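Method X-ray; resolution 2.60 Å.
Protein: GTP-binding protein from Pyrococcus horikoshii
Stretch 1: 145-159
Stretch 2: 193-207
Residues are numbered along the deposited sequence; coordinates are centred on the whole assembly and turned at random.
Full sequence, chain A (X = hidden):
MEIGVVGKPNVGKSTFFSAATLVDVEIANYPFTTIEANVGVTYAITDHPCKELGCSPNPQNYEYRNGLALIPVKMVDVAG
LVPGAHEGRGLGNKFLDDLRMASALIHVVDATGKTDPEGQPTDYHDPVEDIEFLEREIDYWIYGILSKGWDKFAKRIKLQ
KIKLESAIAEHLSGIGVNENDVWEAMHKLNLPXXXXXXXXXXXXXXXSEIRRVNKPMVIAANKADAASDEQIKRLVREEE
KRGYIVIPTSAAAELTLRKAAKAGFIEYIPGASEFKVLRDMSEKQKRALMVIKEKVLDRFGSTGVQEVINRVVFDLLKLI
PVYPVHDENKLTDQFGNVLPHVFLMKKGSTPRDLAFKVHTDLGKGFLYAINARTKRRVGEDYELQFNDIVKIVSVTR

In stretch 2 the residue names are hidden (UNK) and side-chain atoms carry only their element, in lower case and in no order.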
# COMPACT_ATOMS: atom_id res chain seq x y z
N ILE A 145 2.41 -11.84 -20.14
CA ILE A 145 0.97 -11.99 -20.30
C ILE A 145 0.47 -11.20 -21.51
O ILE A 145 -0.41 -11.66 -22.22
CB ILE A 145 0.23 -11.55 -19.04
CG1 ILE A 145 0.60 -12.49 -17.89
CG2 ILE A 145 -1.27 -11.60 -19.28
CD1 ILE A 145 -0.13 -12.17 -16.58
N LEU A 146 1.06 -10.04 -21.76
CA LEU A 146 0.70 -9.21 -22.91
C LEU A 146 1.30 -9.73 -24.22
O LEU A 146 0.61 -9.88 -25.22
CB LEU A 146 1.20 -7.78 -22.70
CG LEU A 146 0.56 -7.00 -21.55
CD1 LEU A 146 1.45 -5.84 -21.16
CD2 LEU A 146 -0.83 -6.52 -21.96
N SER A 147 2.60 -9.99 -24.18
CA SER A 147 3.38 -10.45 -25.33
C SER A 147 2.91 -11.79 -25.89
O SER A 147 2.68 -11.93 -27.09
CB SER A 147 4.85 -10.52 -24.91
OG SER A 147 5.69 -10.30 -26.02
N LYS A 148 2.79 -12.79 -25.02
CA LYS A 148 2.31 -14.11 -25.45
C LYS A 148 0.91 -13.99 -26.05
O LYS A 148 -0.04 -13.58 -25.38
CB LYS A 148 2.24 -15.08 -24.26
CG LYS A 148 3.58 -15.47 -23.68
CD LYS A 148 3.44 -16.32 -22.43
CE LYS A 148 4.71 -16.23 -21.61
NZ LYS A 148 4.66 -17.08 -20.40
N GLY A 149 0.78 -14.37 -27.31
CA GLY A 149 -0.52 -14.31 -27.96
C GLY A 149 -0.67 -13.00 -28.71
O GLY A 149 -1.49 -12.89 -29.61
N TRP A 150 0.12 -12.01 -28.35
CA TRP A 150 -0.13 -10.58 -28.57
C TRP A 150 -0.44 -10.25 -30.04
O TRP A 150 -0.81 -9.14 -30.39
CB TRP A 150 1.10 -9.80 -28.11
CG TRP A 150 0.94 -8.37 -28.45
CD1 TRP A 150 1.44 -7.70 -29.59
CD2 TRP A 150 0.16 -7.39 -27.71
NE1 TRP A 150 1.04 -6.41 -29.66
CE2 TRP A 150 0.20 -6.18 -28.45
CE3 TRP A 150 -0.57 -7.45 -26.53
CZ2 TRP A 150 -0.48 -5.07 -27.99
CZ3 TRP A 150 -1.25 -6.33 -26.07
CH2 TRP A 150 -1.20 -5.13 -26.80
N ASP A 151 -0.29 -11.24 -30.96
CA ASP A 151 -0.57 -10.93 -32.35
C ASP A 151 -2.06 -11.14 -32.60
O ASP A 151 -2.73 -10.37 -33.27
CB ASP A 151 0.24 -11.90 -33.21
CG ASP A 151 1.00 -11.12 -34.28
OD1 ASP A 151 0.37 -10.76 -35.28
OD2 ASP A 151 2.21 -10.96 -34.15
N LYS A 152 -2.56 -12.26 -32.03
CA LYS A 152 -3.98 -12.64 -32.02
C LYS A 152 -4.64 -12.00 -30.82
O LYS A 152 -5.44 -12.60 -30.09
CB LYS A 152 -4.11 -14.16 -31.91
CG LYS A 152 -3.76 -14.87 -33.20
CD LYS A 152 -3.94 -16.36 -33.04
CE LYS A 152 -3.52 -17.15 -34.26
NZ LYS A 152 -3.70 -18.56 -33.97
N PHE A 153 -4.20 -10.77 -30.58
CA PHE A 153 -4.97 -9.87 -29.78
C PHE A 153 -5.08 -8.52 -30.49
O PHE A 153 -6.14 -7.92 -30.53
CB PHE A 153 -4.26 -9.74 -28.44
CG PHE A 153 -4.87 -8.64 -27.65
CD1 PHE A 153 -5.81 -8.93 -26.67
CD2 PHE A 153 -4.40 -7.35 -27.80
CE1 PHE A 153 -6.26 -7.93 -25.82
CE2 PHE A 153 -4.86 -6.34 -26.95
CZ PHE A 153 -5.80 -6.62 -25.96
N ALA A 154 -4.01 -8.12 -31.15
CA ALA A 154 -4.01 -6.83 -31.82
C ALA A 154 -4.99 -6.79 -33.00
O ALA A 154 -5.54 -5.76 -33.36
CB ALA A 154 -2.59 -6.54 -32.31
N LYS A 155 -5.18 -7.97 -33.63
CA LYS A 155 -6.03 -7.97 -34.81
C LYS A 155 -7.48 -8.33 -34.48
O LYS A 155 -8.39 -8.14 -35.27
CB LYS A 155 -5.45 -8.97 -35.80
CG LYS A 155 -3.99 -8.67 -36.13
CD LYS A 155 -3.54 -9.34 -37.43
CE LYS A 155 -2.94 -10.73 -37.19
NZ LYS A 155 -1.82 -10.93 -38.10
N ARG A 156 -7.70 -8.91 -33.28
CA ARG A 156 -9.08 -9.15 -32.85
C ARG A 156 -9.75 -7.88 -32.33
O ARG A 156 -10.64 -7.91 -31.49
CB ARG A 156 -9.05 -10.22 -31.76
CG ARG A 156 -10.38 -10.97 -31.65
CD ARG A 156 -11.13 -10.64 -30.36
NE ARG A 156 -10.18 -10.32 -29.28
CZ ARG A 156 -10.66 -10.30 -28.03
NH1 ARG A 156 -11.93 -10.58 -27.79
NH2 ARG A 156 -9.84 -10.00 -27.01
N ILE A 157 -9.11 -6.77 -32.76
CA ILE A 157 -9.40 -5.51 -32.08
C ILE A 157 -9.18 -4.30 -32.99
O ILE A 157 -9.61 -3.19 -32.73
CB ILE A 157 -8.50 -5.42 -30.84
CG1 ILE A 157 -8.92 -6.49 -29.83
CG2 ILE A 157 -8.65 -4.04 -30.17
CD1 ILE A 157 -7.88 -6.67 -28.85
N LYS A 158 -8.43 -4.55 -34.08
CA LYS A 158 -8.20 -3.52 -35.09
C LYS A 158 -9.33 -3.49 -36.10
O LYS A 158 -9.58 -2.49 -36.77
CB LYS A 158 -6.88 -3.84 -35.79
CG LYS A 158 -6.45 -2.73 -36.76
CD LYS A 158 -5.62 -3.26 -37.92
CE LYS A 158 -5.24 -2.17 -38.92
NZ LYS A 158 -3.80 -1.93 -38.87
N LEU A 159 -10.02 -4.64 -36.22
CA LEU A 159 -11.17 -4.70 -37.11
C LEU A 159 -12.47 -4.78 -36.31
O LEU A 159 -13.49 -4.20 -36.67
CB LEU A 159 -11.04 -5.95 -37.98
CG LEU A 159 -12.21 -6.13 -38.94
CD1 LEU A 159 -12.07 -7.37 -39.82
CD2 LEU A 159 -13.54 -6.27 -38.20
N UNK A 193 -3.44 3.60 -30.53
CA UNK A 193 -4.70 2.91 -30.30
C UNK A 193 -4.75 1.62 -31.11
O UNK A 193 -5.48 0.68 -30.77
c UNK A 193 -6.83 6.14 -30.46
o UNK A 193 -7.81 6.54 -29.79
c UNK A 193 -5.92 5.09 -29.84
o UNK A 193 -6.55 6.57 -31.61
c UNK A 193 -5.87 3.82 -30.67
N UNK A 194 -3.98 1.57 -32.20
CA UNK A 194 -3.93 0.37 -33.03
C UNK A 194 -2.87 -0.54 -32.43
O UNK A 194 -1.69 -0.31 -32.61
o UNK A 194 -3.53 -0.28 -36.64
c UNK A 194 -3.63 -0.48 -35.40
o UNK A 194 -3.78 -1.61 -34.90
c UNK A 194 -3.55 0.72 -34.47
N UNK A 195 -3.28 -1.59 -31.71
CA UNK A 195 -2.27 -2.48 -31.13
C UNK A 195 -1.29 -3.09 -32.13
O UNK A 195 -0.11 -3.22 -31.83
c UNK A 195 -4.65 -2.05 -31.42
c UNK A 195 -3.11 -3.53 -30.40
c UNK A 195 -4.43 -3.52 -31.16
N UNK A 196 -1.76 -3.45 -33.32
CA UNK A 196 -0.89 -4.05 -34.34
C UNK A 196 0.36 -3.22 -34.60
O UNK A 196 1.33 -3.71 -35.18
c UNK A 196 -1.63 -4.22 -35.69
c UNK A 196 -2.96 -4.94 -35.50
o UNK A 196 -1.84 -2.92 -36.29
N UNK A 197 0.33 -1.95 -34.20
CA UNK A 197 1.49 -1.07 -34.38
C UNK A 197 2.48 -1.18 -33.21
O UNK A 197 3.62 -0.75 -33.32
c UNK A 197 0.58 -0.41 -36.89
c UNK A 197 -0.51 -0.37 -37.96
n UNK A 197 -0.23 0.59 -39.07
c UNK A 197 0.33 0.66 -35.84
c UNK A 197 1.02 0.39 -34.52
N UNK A 198 2.03 -1.75 -32.09
CA UNK A 198 2.88 -1.92 -30.90
C UNK A 198 4.05 -2.87 -31.14
O UNK A 198 3.87 -3.96 -31.69
c UNK A 198 1.26 -2.04 -26.52
n UNK A 198 -0.29 0.26 -28.77
c UNK A 198 -0.57 0.13 -26.27
c UNK A 198 0.44 -0.46 -29.69
c UNK A 198 0.75 -1.65 -25.28
c UNK A 198 1.15 -1.44 -29.07
c UNK A 198 -0.05 -0.26 -27.52
c UNK A 198 0.85 -1.33 -27.67
c UNK A 198 -0.16 -0.58 -25.17
c UNK A 198 2.05 -2.47 -29.73
N UNK A 199 5.25 -2.46 -30.69
CA UNK A 199 6.45 -3.28 -30.82
C UNK A 199 6.77 -3.95 -29.49
O UNK A 199 6.15 -3.65 -28.48
o UNK A 199 8.21 -1.72 -30.16
c UNK A 199 7.64 -2.42 -31.26
N UNK A 200 7.72 -4.88 -29.48
CA UNK A 200 8.09 -5.56 -28.25
C UNK A 200 8.61 -4.55 -27.25
O UNK A 200 8.34 -4.65 -26.06
c UNK A 200 8.59 -7.79 -29.28
c UNK A 200 9.15 -6.63 -28.52
n UNK A 200 6.49 -9.01 -29.33
o UNK A 200 7.36 -8.42 -27.33
c UNK A 200 7.42 -8.44 -28.56
N UNK A 201 9.35 -3.57 -27.75
CA UNK A 201 9.89 -2.52 -26.89
C UNK A 201 8.75 -1.80 -26.22
O UNK A 201 8.86 -1.43 -25.05
c UNK A 201 12.07 -2.11 -28.11
c UNK A 201 10.72 -1.53 -27.70
o UNK A 201 13.02 -2.11 -27.28
o UNK A 201 12.16 -2.57 -29.27
N UNK A 202 7.67 -1.60 -26.98
CA UNK A 202 6.48 -0.93 -26.45
C UNK A 202 5.86 -1.77 -25.35
O UNK A 202 5.44 -1.26 -24.32
o UNK A 202 5.72 -0.29 -29.89
o UNK A 202 6.68 1.07 -28.48
c UNK A 202 5.99 0.07 -28.73
c UNK A 202 5.45 -0.73 -27.56
N UNK A 203 5.80 -3.07 -25.57
CA UNK A 203 5.21 -3.96 -24.60
C UNK A 203 5.96 -4.01 -23.27
O UNK A 203 5.36 -3.83 -22.20
c UNK A 203 2.65 -5.44 -25.40
c UNK A 203 5.10 -5.35 -25.21
c UNK A 203 4.04 -6.82 -26.95
c UNK A 203 3.94 -5.50 -26.19
N UNK A 204 7.27 -4.24 -23.32
CA UNK A 204 8.06 -4.30 -22.09
C UNK A 204 7.98 -2.95 -21.37
O UNK A 204 7.77 -2.88 -20.14
c UNK A 204 11.83 -5.20 -21.72
c UNK A 204 9.51 -4.65 -22.44
c UNK A 204 10.48 -4.64 -21.27
c UNK A 204 9.91 -5.48 -20.15
N UNK A 205 8.12 -1.87 -22.13
CA UNK A 205 8.06 -0.53 -21.56
C UNK A 205 6.68 -0.30 -20.95
O UNK A 205 6.54 0.29 -19.88
c UNK A 205 8.34 0.52 -22.62
N UNK A 206 5.65 -0.75 -21.66
CA UNK A 206 4.30 -0.58 -21.15
C UNK A 206 4.13 -1.44 -19.90
O UNK A 206 3.49 -1.02 -18.95
c UNK A 206 0.03 -2.34 -20.74
c UNK A 206 -0.72 -1.19 -20.58
c UNK A 206 1.32 -2.26 -21.28
c UNK A 206 1.86 -1.04 -21.66
c UNK A 206 3.26 -0.96 -22.20
c UNK A 206 -0.19 0.04 -20.97
c UNK A 206 1.09 0.11 -21.51
N UNK A 207 4.72 -2.63 -19.92
CA UNK A 207 4.63 -3.52 -18.76
C UNK A 207 5.25 -2.86 -17.53
O UNK A 207 4.64 -2.85 -16.46
c UNK A 207 5.35 -4.86 -19.05
O HOH W 1 4.39 -11.23 -29.63

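Position 193 has three side-chain carbons in a row, the third carrying two oxygens. It makes no contact with stretch 1. A carboxylate on a two-carbon arm makes it Glu 193.

Position 194 has two carbons, the second carrying two oxygens. One oxygen lies beside the amine of Lys 158. The short carboxylate makes it Asp 194, and Asp 194 OD2 forms a salt bridge with Lys 158 NZ at 2.8 Å.

Position 195 has three carbons that close a ring onto the backbone nitrogen. The ring packs against Ala 154 and Trp 150. Only proline closes such a ring, so it is Pro 195. Pro 195 CG lies 3.3 Å from Ala 154 O, and Pro 195 CB 3.6 Å from Ala 154 CB. The backbones come close here: the CA atoms of Ala 154 and Pro 195 are 4.7 Å apart.

Position 196 has one carbon bearing an oxygen and a second carbon. The second carbon packs against Ala 154 CB, and the oxygen faces the amine of Lys 158. This beta-branched hydroxyl side chain is Thr 196. Thr 196 CG2 is 3.6 Å from Ala 154 CB. Thr 196 OG1 donates to Asp 194 OD1 at 2.7 Å and accepts a weak bond from Lys 158 NZ at 3.4 Å.

Position 197 has four carbons in a row ending in nitrogen. The end of the chain comes near Lys 158. It is Lys 197. The like-charged NZ atoms of Lys 197 and Lys 158 are 4.4 Å apart.

Position 198 has one carbon, then fused five- and six-membered rings holding eight carbons and one nitrogen. The rings touch Trp 150. It is Trp 198. Trp 198 CE3 lies 3.8 Å from Trp 150 CZ2. The two six-membered rings meet obliquely, with planes at 31°.

Position 199 has one carbon and one oxygen, and its CA-to-CB bond points away from stretch 1. It is Ser 199, the N-cap of the helix that follows.

Position 200 has three carbons, the third carrying one oxygen and one nitrogen. The oxygen meets the Ser 147 hydroxyl. This amide is Gln 200. Gln 200 OE1 accepts from Ser 147 OG at 2.8 Å.

Positions 201 and 202 each have two carbons, the second carrying two oxygens. Neither touches stretch 1. They are Asp 201 and Asp 202. Asp 202 N donates to Ser 199 OG at 3.2 Å, completing the cap.

Position 203 has four carbons, forked at the second. They touch Leu 146, Ser 147 and Trp 150. It is Leu 203. Leu 203 CD2 sits 3.8 Å from the centroid of the Trp 150 six-membered ring, almost on the ring normal, and 3.9 Å from Leu 146 CB.

Position 204 has the same forked four carbons. Its CA-to-CB bond points away from stretch 1. It is Leu 204.

Position 205 has one carbon, out of reach. It is Ala 205.

Position 206 has one carbon and a six-carbon ring, which touches Leu 146. It is Phe 206. Leu 146 CD1 lies 3.6 Å from Phe 206 CD1, at the ring edge.

Position 207 has one carbon. Its CA-to-CB bond points toward stretch 1. It is Ala 207.

The contact buries 682 Å². Trp 150 is its centre: Leu 203 covers one face, while Pro 195 and Trp 198 approach obliquely. Polar links join Ser 147 to Gln 200 and Lys 158 to Asp 194.

Stretch 2 193-207: EDPTKWSQDDLLAFA
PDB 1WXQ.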